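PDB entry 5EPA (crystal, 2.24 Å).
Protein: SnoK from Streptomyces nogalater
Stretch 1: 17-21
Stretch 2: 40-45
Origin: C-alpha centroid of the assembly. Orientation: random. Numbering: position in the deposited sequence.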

ATOM      1  N   GLY A  17      -2.176  13.667 -21.718  1.00 60.13           N
ATOM      2  CA  GLY A  17      -0.862  13.065 -22.090  1.00 61.08           C
ATOM      3  C   GLY A  17       0.327  13.303 -21.123  1.00 60.70           C
ATOM      4  O   GLY A  17       1.287  12.514 -21.150  1.00 65.37           O
ATOM      5  N   GLY A  18       0.289  14.355 -20.278  1.00 54.68           N
ATOM      6  CA  GLY A  18       1.433  14.758 -19.439  1.00 50.19           C
ATOM      7  C   GLY A  18       1.592  14.231 -18.001  1.00 45.65           C
ATOM      8  O   GLY A  18       0.642  13.751 -17.384  1.00 44.48           O
ATOM      9  N   PRO A  19       2.807  14.302 -17.444  1.00 42.83           N
ATOM     10  CA  PRO A  19       3.037  13.766 -16.096  1.00 39.97           C
ATOM     11  C   PRO A  19       2.267  14.500 -14.998  1.00 37.80           C
ATOM     12  O   PRO A  19       2.066  15.697 -15.080  1.00 38.54           O
ATOM     13  N   THR A  20       1.834  13.778 -13.982  1.00 35.35           N
ATOM     14  CA  THR A  20       1.317  14.418 -12.780  1.00 35.08           C
ATOM     15  C   THR A  20       2.446  14.550 -11.743  1.00 34.19           C
ATOM     16  O   THR A  20       3.150  13.585 -11.451  1.00 33.85           O
ATOM     17  N   THR A  21       2.594  15.745 -11.197  1.00 34.25           N
ATOM     18  CA  THR A  21       3.649  16.051 -10.248  1.00 34.93           C
ATOM     19  C   THR A  21       3.001  16.557  -8.959  1.00 35.52           C
ATOM     20  O   THR A  21       1.817  16.896  -8.952  1.00 35.52           O
ATOM     21  N   HIS A  40      -6.661   7.721  -7.890  1.00 24.78           N
ATOM     22  CA  HIS A  40      -5.801   7.273  -8.980  1.00 25.10           C
ATOM     23  C   HIS A  40      -5.082   8.467  -9.584  1.00 25.72           C
ATOM     24  O   HIS A  40      -5.712   9.361 -10.117  1.00 26.12           O
ATOM     25  N   ILE A  41      -3.760   8.487  -9.475  1.00 25.85           N
ATOM     26  CA  ILE A  41      -2.960   9.546 -10.081  1.00 26.64           C
ATOM     27  C   ILE A  41      -2.152   8.979 -11.256  1.00 26.84           C
ATOM     28  O   ILE A  41      -1.261   8.177 -11.071  1.00 25.70           O
ATOM     29  N   PRO A  42      -2.475   9.393 -12.473  1.00 28.41           N
ATOM     30  CA  PRO A  42      -1.720   8.808 -13.571  1.00 29.08           C
ATOM     31  C   PRO A  42      -0.380   9.486 -13.882  1.00 29.83           C
ATOM     32  O   PRO A  42      -0.185  10.682 -13.614  1.00 30.25           O
ATOM     33  N   ARG A  43       0.492   8.704 -14.514  1.00 29.91           N
ATOM     34  CA  ARG A  43       1.731   9.201 -15.091  1.00 31.40           C
ATOM     35  C   ARG A  43       2.634   9.948 -14.074  1.00 30.46           C
ATOM     36  O   ARG A  43       3.024  11.063 -14.295  1.00 31.18           O
ATOM     37  N   VAL A  44       2.934   9.308 -12.961  1.00 29.04           N
ATOM     38  CA  VAL A  44       3.785   9.906 -11.980  1.00 29.08           C
ATOM     39  C   VAL A  44       5.244   9.577 -12.323  1.00 30.22           C
ATOM     40  O   VAL A  44       6.103  10.449 -12.259  1.00 30.48           O
ATOM     41  N   LEU A  45       5.487   8.309 -12.675  1.00 30.31           N
ATOM     42  CA  LEU A  45       6.773   7.822 -13.162  1.00 30.99           C
ATOM     43  C   LEU A  45       6.810   7.699 -14.657  1.00 32.08           C
ATOM     44  O   LEU A  45       5.867   7.216 -15.273  1.00 33.66           O
TER

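The contact between these two stretches is small, about 304 Å² summed over both sides, and rests on two side chains, Thr-20 and Arg-43, with the backbone supplying most of their partners. Residues 17-21 have no regular structure, and past Ile-41 the second stretch leaves its strand. Three hydrogen bonds cross the contact, each ending on a backbone carbonyl.

Thr-20 sets its CB sideways to the other stretch. In the m rotamer, its OG1 donates to Pro-42 O at 2.7 Å, while its methyl CG2 lies 3.6 Å from Ile-41 CG2. One short side chain thus answers both a polar and an apolar neighbor. Its backbone is equally occupied: Thr-20 N donates to Arg-43 O at 3.0 Å, with an N-H...O angle of 147°. The same acceptor receives a minor CA-H...O contact from Pro-19, whose CA stands 3.2 Å from Arg-43 O, with an angle of 125° at the hydrogen.

Arg-43 points its CB toward the first stretch, and the chain runs m, t, m before chi4 turns to -84°. This path brings NE to Gly-18 O at 2.8 Å with a nearly linear N-H...O angle of 177°, the carbonyl meeting the guanidinium at its edge. Gly-17 CA lies over one face of the group, although Gly-17 is poorly ordered. The aliphatic part contributes as well, with Arg-43 CD 3.6 Å from Gly-17 O.

Val-44 points away, chi1 t, yet its backbone still takes part: one water donates to Thr-20 O at 2.6 Å and to Val-44 O at 2.7 Å, bridging two carbonyls that could not bond each other directly. Ile-41, m at both chi1 and chi2, points toward the contact and supplies its buried apolar backing. Five carbonyls here have a donor: Pro-42 O a hydroxyl, Gly-18 O a guanidinium NE, Arg-43 O an amide, and Thr-20 O and Val-44 O a shared water.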

ATOM      1  CB  PRO A  19       4.543  13.969 -15.864  1.00 41.72           C
ATOM      2  CG  PRO A  19       5.114  14.418 -17.165  1.00 43.49           C
ATOM      3  CD  PRO A  19       3.995  14.976 -17.983  1.00 44.43           C
ATOM      4  CB  THR A  20       0.156  13.653 -12.143  1.00 34.07           C
ATOM      5  OG1 THR A  20      -0.808  13.310 -13.145  1.00 35.57           O
ATOM      6  CG2 THR A  20      -0.501  14.512 -11.090  1.00 34.20           C
ATOM      7  CB  THR A  21       4.556  17.183 -10.758  1.00 35.67           C
ATOM      8  OG1 THR A  21       3.765  18.369 -10.941  1.00 36.36           O
ATOM      9  CG2 THR A  21       5.239  16.819 -12.071  1.00 36.34           C
ATOM     10  CB  HIS A  40      -6.654   6.579 -10.055  1.00 25.95           C
ATOM     11  CG  HIS A  40      -5.894   6.191 -11.302  1.00 26.37           C
ATOM     12  ND1 HIS A  40      -6.502   6.039 -12.522  1.00 27.18           N
ATOM     13  CD2 HIS A  40      -4.581   5.963 -11.509  1.00 26.39           C
ATOM     14  CE1 HIS A  40      -5.602   5.715 -13.425  1.00 27.74           C
ATOM     15  NE2 HIS A  40      -4.427   5.656 -12.834  1.00 27.17           N
ATOM     16  CB  ILE A  41      -2.005  10.156  -9.074  1.00 26.62           C
ATOM     17  CG1 ILE A  41      -2.767  10.614  -7.829  1.00 27.04           C
ATOM     18  CG2 ILE A  41      -1.257  11.316  -9.706  1.00 27.25           C
ATOM     19  CD1 ILE A  41      -3.808  11.698  -8.066  1.00 27.87           C
ATOM     20  CB  PRO A  42      -2.665   8.951 -14.765  1.00 29.77           C
ATOM     21  CG  PRO A  42      -3.624  10.036 -14.390  1.00 30.49           C
ATOM     22  CD  PRO A  42      -3.491  10.356 -12.937  1.00 29.63           C
ATOM     23  CB  ARG A  43       1.426  10.073 -16.297  1.00 33.70           C
ATOM     24  CG  ARG A  43       0.612   9.354 -17.371  1.00 36.14           C
ATOM     25  CD  ARG A  43       0.294  10.271 -18.559  1.00 38.51           C
ATOM     26  NE  ARG A  43      -0.571  11.366 -18.129  1.00 39.39           N
ATOM     27  CZ  ARG A  43      -1.884  11.307 -18.027  1.00 39.87           C
ATOM     28  NH1 ARG A  43      -2.537  10.184 -18.325  1.00 41.04           N
ATOM     29  NH2 ARG A  43      -2.549  12.373 -17.602  1.00 40.10           N
ATOM     30  CB  VAL A  44       3.452   9.413 -10.566  1.00 27.97           C
ATOM     31  CG1 VAL A  44       4.357  10.064  -9.550  1.00 27.90           C
ATOM     32  CG2 VAL A  44       1.986   9.699 -10.228  1.00 28.10           C
ATOM     33  CB  LEU A  45       7.054   6.445 -12.594  1.00 30.21           C
ATOM     34  CG  LEU A  45       7.076   6.326 -11.079  1.00 29.98           C
ATOM     35  CD1 LEU A  45       7.419   4.904 -10.702  1.00 29.72           C
ATOM     36  CD2 LEU A  45       8.125   7.273 -10.464  1.00 30.96           C
TER
HETATM   37  O   HOH W   1       5.595  13.070 -12.018  1.00 28.15           O